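Local coordinates for SspB protein (Streptomyces clavuligerus, PDB 6JUF) that probably acts as a metal-binding DNase in the SspABCD-SspE system, a phosphorothioation-sensing bacterial defence against phages, at residues Arg5-His17 against Ser120-Val133. Numbering follows the deposited sequence.
Sequences RLAEAAHSSFARH and SRPGTKSWAPSWYV
H11 lies between W127 and K125, its imidazole covered on both faces. Over one face the six-membered ring of W127 makes a face-to-face stack, centroids 3.9 Å apart and planes inclined by 29°, with H11 CD2 above the centre of the tryptophan ring. K125 CB covers the opposite face in a CH-pi contact. With CG beside the backbone N (chi1 -78°) and an extended chain beyond it, K125 runs back along the C-terminal end of helix 5-9, where its NZ donates to A7 O at 2.8 Å.

Backbone hydrogen bonds accompany the stack: S126 N donates to A9 O (3.0 Å, N-H...O angle 168°) and H11 N to S126 O (2.8 Å), a single beta bridge between A10 and S126. A9 O is gripped twice, since S120 OG also donates to it at 2.7 Å, tilted from the carbonyl plane. A9 CB meanwhile sits over the centre of the Y132 ring, 3.6 Å from its centroid. Farther along, P129 CG lies over one face of the F14 ring in a CH-pi contact, 3.4 Å from CZ, while S130 OG lies at that ring's edge and bonds to D172. D172 is also hydrogen-bonded to H17 NE2, an atom that lies in the plane of the W131 ring at its edge, although the two rings meet obliquely.

Together these contacts join the N-terminal arm, through a lone beta bridge and aromatic packing, to the loop leading into helix 129-137, with the H17 side chain about 6 Å from that of E18, a magnesium-binding residue of this protein, though no ion is bound to this chain.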
ATOM      1  N   ARG B   5       4.674   6.925  33.169  1.00 22.76           N
ATOM      2  CA  ARG B   5       5.438   6.921  31.936  1.00 19.81           C
ATOM      3  C   ARG B   5       4.543   7.300  30.760  1.00 18.28           C
ATOM      4  O   ARG B   5       4.947   8.033  29.838  1.00 17.07           O
ATOM      5  CB  ARG B   5       6.080   5.566  31.690  1.00 19.55           C
ATOM      6  CG  ARG B   5       7.342   5.338  32.531  1.00 26.36           C
ATOM      7  CD  ARG B   5       7.237   4.030  33.255  1.00 33.72           C
ATOM      8  NE  ARG B   5       7.899   2.944  32.566  1.00 40.81           N
ATOM      9  CZ  ARG B   5       7.504   1.672  32.637  1.00 32.71           C
ATOM     10  NH1 ARG B   5       6.418   1.343  33.328  1.00 37.17           N
ATOM     11  NH2 ARG B   5       8.176   0.737  31.983  1.00 37.86           N
ATOM     12  N   LEU B   6       3.311   6.829  30.805  1.00 15.87           N
ATOM     13  CA  LEU B   6       2.447   7.015  29.637  1.00 12.87           C
ATOM     14  C   LEU B   6       2.087   8.511  29.481  1.00 15.38           C
ATOM     15  O   LEU B   6       2.141   9.075  28.368  1.00 12.48           O
ATOM     16  CB  LEU B   6       1.185   6.134  29.746  1.00 14.15           C
ATOM     17  CG  LEU B   6       0.246   6.263  28.510  1.00 12.98           C
ATOM     18  CD1 LEU B   6       0.938   5.894  27.168  1.00  9.06           C
ATOM     19  CD2 LEU B   6      -1.050   5.468  28.677  1.00 13.26           C
ATOM     20  N   ALA B   7       1.728   9.169  30.584  1.00 17.40           N
ATOM     21  CA  ALA B   7       1.477  10.605  30.526  1.00 17.53           C
ATOM     22  C   ALA B   7       2.671  11.398  30.012  1.00 17.45           C
ATOM     23  O   ALA B   7       2.515  12.402  29.328  1.00 17.37           O
ATOM     24  CB  ALA B   7       1.080  11.104  31.915  1.00 23.67           C
ATOM     25  N   GLU B   8       3.875  11.000  30.390  1.00 18.78           N
ATOM     26  CA  GLU B   8       5.037  11.745  29.980  1.00 19.50           C
ATOM     27  C   GLU B   8       5.301  11.586  28.482  1.00 18.53           C
ATOM     28  O   GLU B   8       5.796  12.508  27.818  1.00 16.91           O
ATOM     29  CB  GLU B   8       6.227  11.334  30.803  1.00 23.47           C
ATOM     30  CG  GLU B   8       6.030  11.665  32.272  1.00 29.95           C
ATOM     31  CD  GLU B   8       7.265  11.349  33.077  1.00 42.19           C
ATOM     32  OE1 GLU B   8       7.130  10.623  34.083  1.00 48.14           O
ATOM     33  OE2 GLU B   8       8.366  11.824  32.683  1.00 52.00           O
ATOM     34  N   ALA B   9       4.940  10.422  27.971  1.00 13.43           N
ATOM     35  CA  ALA B   9       5.199  10.074  26.586  1.00 13.25           C
ATOM     36  C   ALA B   9       4.105  10.611  25.661  1.00 13.64           C
ATOM     37  O   ALA B   9       4.373  10.966  24.495  1.00 13.67           O
ATOM     38  CB  ALA B   9       5.317   8.562  26.413  1.00 14.48           C
ATOM     39  N   ALA B  10       2.868  10.587  26.150  1.00 13.10           N
ATOM     40  CA  ALA B  10       1.728  10.743  25.239  1.00 11.59           C
ATOM     41  C   ALA B  10       0.608  11.666  25.709  1.00 11.53           C
ATOM     42  O   ALA B  10       0.333  11.775  26.886  1.00 14.66           O
ATOM     43  CB  ALA B  10       1.165   9.353  24.930  1.00 11.28           C
ATOM     44  N   HIS B  11      -0.066  12.290  24.731  1.00 11.26           N
ATOM     45  CA  HIS B  11      -1.298  13.010  25.017  1.00 13.14           C
ATOM     46  C   HIS B  11      -2.426  12.029  25.250  1.00 12.15           C
ATOM     47  O   HIS B  11      -2.394  10.863  24.771  1.00 11.62           O
ATOM     48  CB  HIS B  11      -1.682  13.793  23.766  1.00 14.02           C
ATOM     49  CG  HIS B  11      -0.722  14.891  23.411  1.00 18.20           C
ATOM     50  ND1 HIS B  11      -0.443  15.921  24.233  1.00 19.66           N
ATOM     51  CD2 HIS B  11       0.040  15.074  22.279  1.00 15.62           C
ATOM     52  CE1 HIS B  11       0.433  16.748  23.621  1.00 20.70           C
ATOM     53  NE2 HIS B  11       0.722  16.231  22.425  1.00 20.76           N
ATOM     54  N   SER B  12      -3.465  12.472  25.943  1.00 12.17           N
ATOM     55  CA  SER B  12      -4.651  11.650  26.211  1.00 14.12           C
ATOM     56  C   SER B  12      -5.558  11.692  24.965  1.00 14.47           C
ATOM     57  O   SER B  12      -6.445  12.517  24.818  1.00 20.53           O
ATOM     58  CB  SER B  12      -5.396  12.168  27.452  1.00 18.24           C
ATOM     59  OG  SER B  12      -6.483  11.310  27.667  1.00 19.75           O
ATOM     60  N   SER B  13      -5.245  10.854  23.999  1.00 10.62           N
ATOM     61  CA  SER B  13      -5.995  10.770  22.780  1.00 11.01           C
ATOM     62  C   SER B  13      -6.301   9.305  22.505  1.00 10.63           C
ATOM     63  O   SER B  13      -5.380   8.515  22.263  1.00 10.45           O
ATOM     64  CB  SER B  13      -5.186  11.396  21.619  1.00 11.40           C
ATOM     65  OG  SER B  13      -5.913  11.305  20.392  1.00  9.26           O
ATOM     66  N   PHE B  14      -7.595   8.945  22.510  1.00  9.05           N
ATOM     67  CA  PHE B  14      -8.036   7.547  22.309  1.00  8.72           C
ATOM     68  C   PHE B  14      -9.203   7.483  21.319  1.00 10.05           C
ATOM     69  O   PHE B  14     -10.159   8.274  21.415  1.00  9.76           O
ATOM     70  CB  PHE B  14      -8.480   6.929  23.666  1.00 10.05           C
ATOM     71  CG  PHE B  14      -7.363   6.899  24.675  1.00  9.77           C
ATOM     72  CD1 PHE B  14      -6.506   5.777  24.762  1.00  8.22           C
ATOM     73  CD2 PHE B  14      -7.126   8.014  25.491  1.00 11.78           C
ATOM     74  CE1 PHE B  14      -5.433   5.809  25.650  1.00 10.18           C
ATOM     75  CE2 PHE B  14      -6.076   7.997  26.394  1.00 13.23           C
ATOM     76  CZ  PHE B  14      -5.244   6.916  26.464  1.00 12.59           C
ATOM     77  N   ALA B  15      -9.071   6.573  20.352  1.00  8.97           N
ATOM     78  CA  ALA B  15     -10.145   6.174  19.414  1.00  7.27           C
ATOM     79  C   ALA B  15     -10.596   7.317  18.509  1.00  7.79           C
ATOM     80  O   ALA B  15     -11.663   7.239  17.949  1.00  9.39           O
ATOM     81  CB  ALA B  15     -11.331   5.567  20.170  1.00  9.20           C
ATOM     82  N   ARG B  16      -9.812   8.384  18.370  1.00  8.34           N
ATOM     83  CA  ARG B  16     -10.255   9.495  17.478  1.00  9.69           C
ATOM     84  C   ARG B  16     -10.176   9.089  15.997  1.00  9.80           C
ATOM     85  O   ARG B  16     -10.740   9.793  15.126  1.00 11.73           O
ATOM     86  CB  ARG B  16      -9.357  10.718  17.693  1.00 14.07           C
ATOM     87  CG  ARG B  16      -9.276  11.186  19.134  1.00 20.62           C
ATOM     88  CD  ARG B  16     -10.201  12.304  19.440  1.00 25.62           C
ATOM     89  NE  ARG B  16     -10.019  12.802  20.822  1.00 22.55           N
ATOM     90  CZ  ARG B  16      -9.930  14.100  21.127  1.00 24.28           C
ATOM     91  NH1 ARG B  16      -9.996  15.053  20.156  1.00 20.24           N
ATOM     92  NH2 ARG B  16      -9.778  14.488  22.395  1.00 25.07           N
ATOM     93  N   HIS B  17      -9.510   7.964  15.671  1.00  9.48           N
ATOM     94  CA  HIS B  17      -9.489   7.421  14.314  1.00  8.19           C
ATOM     95  C   HIS B  17     -10.753   6.648  14.021  1.00 10.11           C
ATOM     96  O   HIS B  17     -10.979   6.199  12.882  1.00  9.36           O
ATOM     97  CB  HIS B  17      -8.301   6.450  14.189  1.00  9.90           C
ATOM     98  CG  HIS B  17      -8.135   5.578  15.425  1.00  8.12           C
ATOM     99  ND1 HIS B  17      -8.982   4.538  15.694  1.00 10.08           N
ATOM    100  CD2 HIS B  17      -7.234   5.648  16.493  1.00  8.67           C
ATOM    101  CE1 HIS B  17      -8.583   3.966  16.895  1.00  8.13           C
ATOM    102  NE2 HIS B  17      -7.524   4.664  17.343  1.00 10.15           N
ATOM    103  N   SER B 120       8.109  10.746  20.845  1.00 11.49           N
ATOM    104  CA  SER B 120       7.762  11.703  21.881  1.00 10.87           C
ATOM    105  C   SER B 120       9.057  12.407  22.277  1.00 12.46           C
ATOM    106  O   SER B 120      10.118  11.780  22.429  1.00 14.18           O
ATOM    107  CB  SER B 120       7.173  10.965  23.074  1.00 12.49           C
ATOM    108  OG  SER B 120       6.845  11.869  24.082  1.00 13.51           O
ATOM    109  N   ARG B 121       8.971  13.721  22.372  1.00 12.56           N
ATOM    110  CA  ARG B 121      10.082  14.526  22.910  1.00 16.98           C
ATOM    111  C   ARG B 121       9.466  15.752  23.561  1.00 17.93           C
ATOM    112  O   ARG B 121       8.275  16.027  23.344  1.00 14.09           O
ATOM    113  CB  ARG B 121      11.064  14.905  21.792  1.00 17.50           C
ATOM    114  CG  ARG B 121      10.964  16.380  21.437  1.00 28.05           C
ATOM    115  CD  ARG B 121      10.704  16.695  19.970  1.00 34.27           C
ATOM    116  NE  ARG B 121      11.096  15.625  19.068  1.00 33.83           N
ATOM    117  CZ  ARG B 121      12.346  15.349  18.738  1.00 33.78           C
ATOM    118  NH1 ARG B 121      13.334  16.104  19.228  1.00 52.86           N
ATOM    119  NH2 ARG B 121      12.623  14.314  17.924  1.00 24.84           N
ATOM    120  N   PRO B 122      10.261  16.523  24.338  1.00 20.02           N
ATOM    121  CA  PRO B 122       9.665  17.694  24.970  1.00 20.30           C
ATOM    122  C   PRO B 122       9.152  18.650  23.912  1.00 19.47           C
ATOM    123  O   PRO B 122       9.849  18.994  22.940  1.00 17.85           O
ATOM    124  CB  PRO B 122      10.843  18.309  25.764  1.00 22.79           C
ATOM    125  CG  PRO B 122      11.774  17.153  25.999  1.00 24.37           C
ATOM    126  CD  PRO B 122      11.635  16.245  24.820  1.00 21.41           C
ATOM    127  N   GLY B 123       7.908  19.040  24.080  1.00 15.05           N
ATOM    128  CA  GLY B 123       7.246  19.931  23.127  1.00 16.96           C
ATOM    129  C   GLY B 123       6.522  19.195  21.988  1.00 15.68           C
ATOM    130  O   GLY B 123       5.722  19.814  21.266  1.00 16.12           O
ATOM    131  N   THR B 124       6.746  17.889  21.833  1.00 14.91           N
ATOM    132  CA  THR B 124       6.062  17.052  20.799  1.00 12.78           C
ATOM    133  C   THR B 124       5.797  15.610  21.232  1.00 12.24           C
ATOM    134  O   THR B 124       6.494  14.679  20.828  1.00 11.46           O
ATOM    135  CB  THR B 124       6.823  17.060  19.441  1.00 13.70           C
ATOM    136  OG1 THR B 124       7.250  18.378  19.117  1.00 13.72           O
ATOM    137  CG2 THR B 124       5.944  16.502  18.267  1.00 12.51           C
ATOM    138  N   LYS B 125       4.792  15.448  22.101  1.00 12.66           N
ATOM    139  CA  LYS B 125       4.448  14.138  22.655  1.00 11.71           C
ATOM    140  C   LYS B 125       3.713  13.316  21.583  1.00 10.51           C
ATOM    141  O   LYS B 125       3.257  13.840  20.546  1.00  9.93           O
ATOM    142  CB  LYS B 125       3.540  14.315  23.883  1.00 12.73           C
ATOM    143  CG  LYS B 125       4.235  14.725  25.152  1.00 16.05           C
ATOM    144  CD  LYS B 125       3.177  14.985  26.237  1.00 20.67           C
ATOM    145  CE  LYS B 125       3.863  15.008  27.596  1.00 20.47           C
ATOM    146  NZ  LYS B 125       2.864  15.133  28.695  1.00 31.79           N
ATOM    147  N   SER B 126       3.542  12.028  21.820  1.00  9.66           N
ATOM    148  CA  SER B 126       2.793  11.149  20.903  1.00  9.32           C
ATOM    149  C   SER B 126       1.273  11.345  21.056  1.00 10.10           C
ATOM    150  O   SER B 126       0.761  11.573  22.138  1.00 12.39           O
ATOM    151  CB  SER B 126       3.155   9.712  21.234  1.00 10.06           C
ATOM    152  OG  SER B 126       2.423   8.785  20.402  1.00  8.78           O
ATOM    153  N   TRP B 127       0.595  11.236  19.923  1.00  9.46           N
ATOM    154  CA  TRP B 127      -0.877  11.224  19.825  1.00  8.05           C
ATOM    155  C   TRP B 127      -1.431   9.856  19.911  1.00  8.25           C
ATOM    156  O   TRP B 127      -2.646   9.709  19.763  1.00  8.02           O
ATOM    157  CB  TRP B 127      -1.361  11.919  18.532  1.00  8.70           C
ATOM    158  CG  TRP B 127      -1.031  13.367  18.538  1.00 10.40           C
ATOM    159  CD1 TRP B 127       0.046  14.033  17.898  1.00  9.12           C
ATOM    160  CD2 TRP B 127      -1.715  14.391  19.306  1.00 12.21           C
ATOM    161  NE1 TRP B 127       0.049  15.363  18.244  1.00 12.02           N
ATOM    162  CE2 TRP B 127      -0.985  15.630  19.085  1.00 13.65           C
ATOM    163  CE3 TRP B 127      -2.804  14.389  20.184  1.00 13.63           C
ATOM    164  CZ2 TRP B 127      -1.357  16.796  19.674  1.00 17.64           C
ATOM    165  CZ3 TRP B 127      -3.165  15.593  20.767  1.00 18.54           C
ATOM    166  CH2 TRP B 127      -2.454  16.758  20.522  1.00 16.09           C
ATOM    167  N   ALA B 128      -0.615   8.840  20.135  1.00  8.32           N
ATOM    168  CA  ALA B 128      -1.123   7.453  20.125  1.00  6.64           C
ATOM    169  C   ALA B 128      -0.787   6.667  21.384  1.00  7.02           C
ATOM    170  O   ALA B 128       0.033   5.732  21.335  1.00  9.74           O
ATOM    171  CB  ALA B 128      -0.651   6.716  18.842  1.00  8.12           C
ATOM    172  N   PRO B 129      -1.365   7.067  22.530  1.00  8.93           N
ATOM    173  CA  PRO B 129      -0.944   6.388  23.789  1.00  8.88           C
ATOM    174  C   PRO B 129      -1.089   4.878  23.757  1.00  9.61           C
ATOM    175  O   PRO B 129      -0.283   4.163  24.348  1.00  9.35           O
ATOM    176  CB  PRO B 129      -1.827   7.058  24.861  1.00  9.11           C
ATOM    177  CG  PRO B 129      -2.940   7.790  24.066  1.00  7.53           C
ATOM    178  CD  PRO B 129      -2.255   8.230  22.780  1.00  9.48           C
ATOM    179  N   SER B 130      -2.150   4.390  23.128  1.00  8.71           N
ATOM    180  CA  SER B 130      -2.392   2.925  23.081  1.00  7.36           C
ATOM    181  C   SER B 130      -1.279   2.211  22.355  1.00  8.45           C
ATOM    182  O   SER B 130      -0.827   1.122  22.774  1.00  8.73           O
ATOM    183  CB  SER B 130      -3.763   2.560  22.513  1.00  7.29           C
ATOM    184  OG  SER B 130      -4.764   2.925  23.445  1.00  8.87           O
ATOM    185  N   TRP B 131      -0.841   2.822  21.259  1.00  7.29           N
ATOM    186  CA  TRP B 131       0.334   2.277  20.529  1.00  7.48           C
ATOM    187  C   TRP B 131       1.590   2.317  21.358  1.00  9.95           C
ATOM    188  O   TRP B 131       2.384   1.353  21.357  1.00  8.24           O
ATOM    189  CB  TRP B 131       0.590   3.117  19.266  1.00  8.54           C
ATOM    190  CG  TRP B 131      -0.275   2.716  18.062  1.00  8.45           C
ATOM    191  CD1 TRP B 131       0.185   2.137  16.907  1.00  7.93           C
ATOM    192  CD2 TRP B 131      -1.712   2.959  17.848  1.00  6.96           C
ATOM    193  NE1 TRP B 131      -0.838   1.989  15.976  1.00  7.11           N
ATOM    194  CE2 TRP B 131      -2.021   2.451  16.519  1.00  8.39           C
ATOM    195  CE3 TRP B 131      -2.752   3.549  18.608  1.00  6.95           C
ATOM    196  CZ2 TRP B 131      -3.316   2.507  15.984  1.00  7.29           C
ATOM    197  CZ3 TRP B 131      -4.040   3.580  18.084  1.00  8.49           C
ATOM    198  CH2 TRP B 131      -4.337   3.058  16.817  1.00  6.88           C
ATOM    199  N   TYR B 132       1.811   3.436  22.034  1.00  9.53           N
ATOM    200  CA  TYR B 132       2.968   3.567  22.941  1.00  9.23           C
ATOM    201  C   TYR B 132       2.958   2.465  24.041  1.00 10.29           C
ATOM    202  O   TYR B 132       3.956   1.803  24.260  1.00  9.73           O
ATOM    203  CB  TYR B 132       3.065   4.992  23.552  1.00  7.88           C
ATOM    204  CG  TYR B 132       4.385   5.136  24.271  1.00  9.25           C
ATOM    205  CD1 TYR B 132       4.521   4.762  25.620  1.00  9.62           C
ATOM    206  CD2 TYR B 132       5.494   5.692  23.616  1.00  9.40           C
ATOM    207  CE1 TYR B 132       5.746   4.898  26.267  1.00 12.30           C
ATOM    208  CE2 TYR B 132       6.728   5.800  24.258  1.00 11.43           C
ATOM    209  CZ  TYR B 132       6.841   5.383  25.558  1.00 13.64           C
ATOM    210  OH  TYR B 132       8.039   5.508  26.188  1.00 14.39           O
ATOM    211  N   VAL B 133       1.820   2.215  24.687  1.00  9.80           N
ATOM    212  CA  VAL B 133       1.752   1.107  25.670  1.00  9.13           C
ATOM    213  C   VAL B 133       2.085  -0.215  24.969  1.00  9.15           C
ATOM    214  O   VAL B 133       2.889  -1.002  25.459  1.00 10.73           O
ATOM    215  CB  VAL B 133       0.340   1.000  26.315  1.00  7.95           C
ATOM    216  CG1 VAL B 133       0.310  -0.238  27.265  1.00  9.04           C
ATOM    217  CG2 VAL B 133       0.041   2.265  27.121  1.00 11.23           C
TER
HETATM  218  O   HOH W   1      -0.086  13.850  28.536  1.00 23.66           O
HETATM  219  O   HOH W   2       2.655  16.590  20.100  1.00 13.85           O
HETATM  220  O   HOH W   3      -4.486   5.919  21.546  1.00  9.00           O